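Local coordinates for protein cytidine deaminase (Mycobacterium tuberculosis, PDB 4WIG) that catalyses the zinc-dependent hydrolytic deamination of cytidine and 2'-deoxycytidine to uridine and 2'-deoxyuridine, probably recycling pyrimidine nucleosides, at residues A[32-37]-A[72-77]; A[83-88]-A[107-112]. The protein carries 1 engineered substitution. All coordinates share one frame; numbering follows the deposited sequence.

Contact 1 is strand pairing in the buried middle of the sheet, whereas contact 2, only partly buried, packs two loops against each other at the ends of strands 73-80 and 105-106 and near a second subunit. Backbone hydrogen bonds carry contact 1, with small and branched apolar side chains on the two faces. Contact 2 relies on one valine, one methionine and a bridging water. Strand 73-80 ties them together: its Leu76 lies in contact 1, and Leu76 O probably accepts a hydrogen bond from Asp107 N of contact 2, while Ala77 packs on the Asp107 side chain. Helix 6-17 reaches both contacts, and helices 57-67 and 90-100 lie on the Ala33/Leu76 face of contact 1.

Contact 1: A[32-37]-A[72-77]; sequences AALVDD and RLLALA
A classic beta bulge interrupts the antiparallel pairing of strands 29-35 and 73-80, with Leu74 and Ala75 both facing Leu34. Before it the pairing is regular: Ala32 and Ala77 exchange two hydrogen bonds, the one from Ala77 N to Ala32 O measuring 2.9 Å, and Ala33 lies opposite Leu76 in a non-hydrogen-bonded pair. At the bulge Leu34 N donates to Ala75 O at 2.8 Å, tilted 18° from the carbonyl plane, while Leu34 O takes Leu74 N in a nearly straight bond (173° at the hydrogen). The register slips by one, which pairs Val35 with Leu73. On the face of Ala33 and Leu76, Leu73 CD2 reaches diagonally across to Ala33 CB, one pair beyond its partner Val35 on this face, at 3.9 Å, and Leu76 CD1 meets the same methyl at 4.1 Å. In this alpha/beta deaminase fold that face is covered by helices 57-67 and 90-100, and Leu76 lies close to Glu58, the probable proton donor. Helix 6-17 covers the other face, where it touches Ala32, Ala75 and Ala77. Past the strand end Asp36 N donates to Arg72 O at 2.9 Å. The Asp36 carboxylate folds back over the same residue because CG sits between the backbone N and the carbonyl carbon (chi1 61°), and OD2 accepts a weak bond from Arg72 N at 3.3 Å. The guanidinium swings away: Asp36 OD1 and Arg72 NE stay 6.0 Å apart. Leu74 CD1 packs on Asp36 CA.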
loop_
_atom_site.group_PDB
_atom_site.type_symbol
_atom_site.label_atom_id
_atom_site.label_comp_id
_atom_site.label_asym_id
_atom_site.label_seq_id
_atom_site.Cartn_x
_atom_site.Cartn_y
_atom_site.Cartn_z
ATOM N N ALA A 32 -2.814 13.628 -15.216
ATOM C CA ALA A 32 -1.876 14.676 -15.581
ATOM C C ALA A 32 -2.069 15.853 -14.647
ATOM O O ALA A 32 -3.200 16.180 -14.272
ATOM C CB ALA A 32 -2.094 15.106 -17.020
ATOM N N ALA A 33 -0.963 16.482 -14.267
ATOM C CA ALA A 33 -1.001 17.585 -13.328
ATOM C C ALA A 33 -0.102 18.719 -13.776
ATOM O O ALA A 33 0.990 18.493 -14.327
ATOM C CB ALA A 33 -0.602 17.117 -11.931
ATOM N N LEU A 34 -0.604 19.930 -13.556
ATOM C CA LEU A 34 0.151 21.154 -13.736
ATOM C C LEU A 34 0.933 21.424 -12.455
ATOM O O LEU A 34 0.358 21.483 -11.356
ATOM C CB LEU A 34 -0.794 22.313 -13.979
ATOM C CG LEU A 34 -0.199 23.702 -14.174
ATOM C CD1 LEU A 34 0.584 23.771 -15.474
ATOM C CD2 LEU A 34 -1.317 24.732 -14.138
ATOM N N VAL A 35 2.233 21.606 -12.628
ATOM C CA VAL A 35 3.152 21.905 -11.532
ATOM C C VAL A 35 3.321 23.419 -11.447
ATOM O O VAL A 35 3.055 24.132 -12.426
ATOM C CB VAL A 35 4.503 21.200 -11.759
ATOM C CG1 VAL A 35 5.404 21.339 -10.537
ATOM C CG2 VAL A 35 4.274 19.728 -12.095
ATOM N N ASP A 36 3.710 23.924 -10.275
ATOM C CA ASP A 36 3.852 25.378 -10.095
ATOM C C ASP A 36 4.946 26.098 -10.893
ATOM O O ASP A 36 5.000 27.332 -10.868
ATOM C CB ASP A 36 3.977 25.728 -8.606
ATOM C CG ASP A 36 5.184 25.098 -7.936
ATOM O OD1 ASP A 36 5.401 25.405 -6.749
ATOM O OD2 ASP A 36 5.904 24.287 -8.548
ATOM N N ASP A 37 5.799 25.361 -11.597
ATOM C CA ASP A 37 6.730 25.976 -12.558
ATOM C C ASP A 37 6.155 25.974 -13.978
ATOM O O ASP A 37 6.825 26.396 -14.928
ATOM C CB ASP A 37 8.081 25.262 -12.534
ATOM C CG ASP A 37 8.024 23.886 -13.158
ATOM O OD1 ASP A 37 9.089 23.357 -13.530
ATOM O OD2 ASP A 37 6.914 23.329 -13.281
ATOM N N ARG A 72 5.246 21.910 -6.406
ATOM C CA ARG A 72 3.891 21.766 -5.900
ATOM C C ARG A 72 2.914 21.573 -7.056
ATOM O O ARG A 72 3.075 22.184 -8.108
ATOM C CB ARG A 72 3.482 23.020 -5.115
ATOM C CG ARG A 72 4.319 23.289 -3.869
ATOM C CD ARG A 72 3.906 22.400 -2.703
ATOM N NE ARG A 72 2.597 22.771 -2.162
ATOM C CZ ARG A 72 1.958 22.096 -1.202
ATOM N NH1 ARG A 72 2.500 21.004 -0.669
ATOM N NH2 ARG A 72 0.766 22.513 -0.777
ATOM N N LEU A 73 1.897 20.734 -6.853
ATOM C CA LEU A 73 0.844 20.536 -7.860
ATOM C C LEU A 73 -0.222 21.610 -7.705
ATOM O O LEU A 73 -0.647 21.893 -6.586
ATOM C CB LEU A 73 0.201 19.158 -7.707
ATOM C CG LEU A 73 1.145 17.957 -7.769
ATOM C CD1 LEU A 73 0.348 16.682 -7.562
ATOM C CD2 LEU A 73 1.919 17.915 -9.075
ATOM N N LEU A 74 -0.647 22.195 -8.829
ATOM C CA LEU A 74 -1.707 23.209 -8.858
ATOM C C LEU A 74 -3.061 22.669 -9.319
ATOM O O LEU A 74 -4.115 23.136 -8.873
ATOM C CB LEU A 74 -1.299 24.355 -9.782
ATOM C CG LEU A 74 -0.036 25.121 -9.372
ATOM C CD1 LEU A 74 0.190 26.300 -10.302
ATOM C CD2 LEU A 74 -0.101 25.589 -7.926
ATOM N N ALA A 75 -3.022 21.693 -10.218
ATOM C CA ALA A 75 -4.219 21.153 -10.840
ATOM C C ALA A 75 -3.923 19.757 -11.361
ATOM O O ALA A 75 -2.824 19.515 -11.853
ATOM C CB ALA A 75 -4.660 22.061 -11.975
ATOM N N LEU A 76 -4.894 18.858 -11.226
ATOM C CA LEU A 76 -4.808 17.504 -11.706
ATOM C C LEU A 76 -6.127 17.045 -12.375
ATOM O O LEU A 76 -7.209 17.291 -11.863
ATOM C CB LEU A 76 -4.459 16.564 -10.536
ATOM C CG LEU A 76 -4.286 15.090 -10.892
ATOM C CD1 LEU A 76 -3.154 14.455 -10.102
ATOM C CD2 LEU A 76 -5.572 14.307 -10.683
ATOM N N ALA A 77 -6.010 16.360 -13.515
ATOM C CA ALA A 77 -7.128 15.645 -14.138
ATOM C C ALA A 77 -6.822 14.148 -14.147
ATOM O O ALA A 77 -5.700 13.746 -14.437
ATOM C CB ALA A 77 -7.367 16.134 -15.572
#

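Contact 2: A[83-88]-A[107-112]; sequences GSVLMP and DHPVRP
Val85 meets Pro109 and the backbone around Asp107 where two loops pack together, one running toward the zinc ligand Cys89 and the other joining strands 105-106 and 113-114. From its backbone the valine points toward the 107-112 loop. CB lies against the proline ring, 4.0 Å from Pro109 CD. CG1, anti to the backbone N (chi1 177°) and beside the carbonyl carbon, comes within 3.5 Å of Asp107 O, packs on His108 CA and also touches Pro109 CD. Met87 comes to the same carbonyl along a bent side chain. Its CE lies only 3.1 Å from Asp107 O, a tight approach, and 3.5 Å from His108 ND1. SD sits in the plane of the imidazole, at its edge, 4.8 Å from the ring centroid, while Pro109 CD covers one face of that ring near the rim. His108 ND1, buried here, has no polar partner in the model. A water joins the two loops through their carbonyls, 2.8 Å from Leu86 O and 2.9 Å from Asp107 O. Asp107 OD1 accepts a hydrogen bond from His108 N, which lies 35° out of the carboxylate plane, and OD2 forms a salt bridge with Arg10. Both loops are thus fitted against helix 6-17, whose Arg10 also touches Val85 and whose Trp6 touches Asp107. Leu86, pointing away from the other loop, packs on Cys78 and Asp80 of strand 73-80 and on Asp127 of a second subunit; Asp121 of that subunit packs on Met87. The 83-88 loop leads into helix 90-100.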
loop_
_atom_site.group_PDB
_atom_site.type_symbol
_atom_site.label_atom_id
_atom_site.label_comp_id
_atom_site.label_asym_id
_atom_site.label_seq_id
_atom_site.Cartn_x
_atom_site.Cartn_y
_atom_site.Cartn_z
ATOM N N GLY A 83 -11.637 8.157 -21.446
ATOM C CA GLY A 83 -11.503 9.600 -21.277
ATOM C C GLY A 83 -12.507 10.245 -20.332
ATOM O O GLY A 83 -12.598 11.478 -20.276
ATOM N N SER A 84 -13.246 9.433 -19.581
ATOM C CA SER A 84 -14.223 9.949 -18.622
ATOM C C SER A 84 -13.518 10.354 -17.320
ATOM O O SER A 84 -12.626 9.658 -16.863
ATOM C CB SER A 84 -15.304 8.904 -18.347
ATOM O OG SER A 84 -16.017 8.590 -19.538
ATOM N N VAL A 85 -13.917 11.484 -16.747
ATOM C CA VAL A 85 -13.225 12.042 -15.584
ATOM C C VAL A 85 -13.538 11.186 -14.360
ATOM O O VAL A 85 -14.699 10.841 -14.110
ATOM C CB VAL A 85 -13.592 13.526 -15.329
ATOM C CG1 VAL A 85 -12.903 14.055 -14.069
ATOM C CG2 VAL A 85 -13.185 14.379 -16.512
ATOM N N LEU A 86 -12.486 10.830 -13.625
ATOM C CA LEU A 86 -12.597 10.028 -12.405
ATOM C C LEU A 86 -12.216 10.865 -11.193
ATOM O O LEU A 86 -11.330 11.721 -11.272
ATOM C CB LEU A 86 -11.662 8.825 -12.474
ATOM C CG LEU A 86 -11.884 7.745 -13.533
ATOM C CD1 LEU A 86 -10.786 6.693 -13.422
ATOM C CD2 LEU A 86 -13.254 7.100 -13.380
ATOM N N MET A 87 -12.885 10.614 -10.074
ATOM C CA MET A 87 -12.464 11.173 -8.796
ATOM C C MET A 87 -11.388 10.251 -8.227
ATOM O O MET A 87 -11.530 9.022 -8.299
ATOM C CB MET A 87 -13.628 11.251 -7.812
ATOM C CG MET A 87 -14.690 12.300 -8.087
ATOM S SD MET A 87 -14.034 13.974 -8.127
ATOM C CE MET A 87 -13.853 14.111 -9.896
ATOM N N PRO A 88 -10.307 10.825 -7.670
ATOM C CA PRO A 88 -9.275 9.956 -7.092
ATOM C C PRO A 88 -9.762 9.144 -5.913
ATOM O O PRO A 88 -10.669 9.572 -5.195
ATOM C CB PRO A 88 -8.203 10.940 -6.628
ATOM C CG PRO A 88 -8.346 12.092 -7.546
ATOM C CD PRO A 88 -9.802 12.194 -7.890
ATOM N N ASP A 107 -9.984 17.935 -11.466
ATOM C CA ASP A 107 -10.990 17.953 -12.525
ATOM C C ASP A 107 -12.204 17.112 -12.152
ATOM O O ASP A 107 -12.102 16.126 -11.417
ATOM C CB ASP A 107 -10.412 17.400 -13.844
ATOM C CG ASP A 107 -11.057 18.016 -15.078
ATOM O OD1 ASP A 107 -12.034 18.791 -14.953
ATOM O OD2 ASP A 107 -10.574 17.724 -16.188
ATOM N N HIS A 108 -13.351 17.516 -12.677
ATOM C CA HIS A 108 -14.617 16.893 -12.356
ATOM C C HIS A 108 -15.521 17.165 -13.569
ATOM O O HIS A 108 -15.367 18.193 -14.217
ATOM C CB HIS A 108 -15.152 17.507 -11.055
ATOM C CG HIS A 108 -16.507 17.018 -10.654
ATOM N ND1 HIS A 108 -16.699 16.052 -9.692
ATOM C CD2 HIS A 108 -17.739 17.367 -11.083
ATOM C CE1 HIS A 108 -17.992 15.817 -9.556
ATOM N NE2 HIS A 108 -18.645 16.604 -10.390
ATOM N N PRO A 109 -16.440 16.236 -13.903
ATOM C CA PRO A 109 -17.253 16.445 -15.116
ATOM C C PRO A 109 -18.087 17.734 -15.136
ATOM O O PRO A 109 -18.363 18.272 -16.206
ATOM C CB PRO A 109 -18.186 15.227 -15.135
ATOM C CG PRO A 109 -17.530 14.205 -14.283
ATOM C CD PRO A 109 -16.743 14.952 -13.245
ATOM N N VAL A 110 -18.502 18.198 -13.961
ATOM C CA VAL A 110 -19.347 19.389 -13.816
ATOM C C VAL A 110 -18.499 20.632 -13.553
ATOM O O VAL A 110 -18.539 21.588 -14.316
ATOM C CB VAL A 110 -20.376 19.211 -12.673
ATOM C CG1 VAL A 110 -21.239 20.461 -12.516
ATOM C CG2 VAL A 110 -21.248 17.987 -12.922
ATOM N N ARG A 111 -17.743 20.617 -12.462
ATOM C CA ARG A 111 -16.864 21.737 -12.131
ATOM C C ARG A 111 -15.720 21.223 -11.276
ATOM O O ARG A 111 -15.965 20.527 -10.288
ATOM C CB ARG A 111 -17.633 22.829 -11.374
ATOM C CG ARG A 111 -16.787 24.024 -10.924
ATOM C CD ARG A 111 -17.624 25.053 -10.164
ATOM N NE ARG A 111 -16.810 26.052 -9.457
ATOM C CZ ARG A 111 -16.193 27.076 -10.041
ATOM N NH1 ARG A 111 -16.284 27.252 -11.354
ATOM N NH2 ARG A 111 -15.479 27.934 -9.311
ATOM N N PRO A 112 -14.470 21.566 -11.641
ATOM C CA PRO A 112 -13.345 21.107 -10.824
ATOM C C PRO A 112 -13.481 21.526 -9.355
ATOM O O PRO A 112 -14.083 22.564 -9.052
ATOM C CB PRO A 112 -12.134 21.772 -11.487
ATOM C CG PRO A 112 -12.552 21.973 -12.911
ATOM C CD PRO A 112 -14.014 22.312 -12.829
HETATM O O HOH W 1 -10.098 14.141 -11.997
#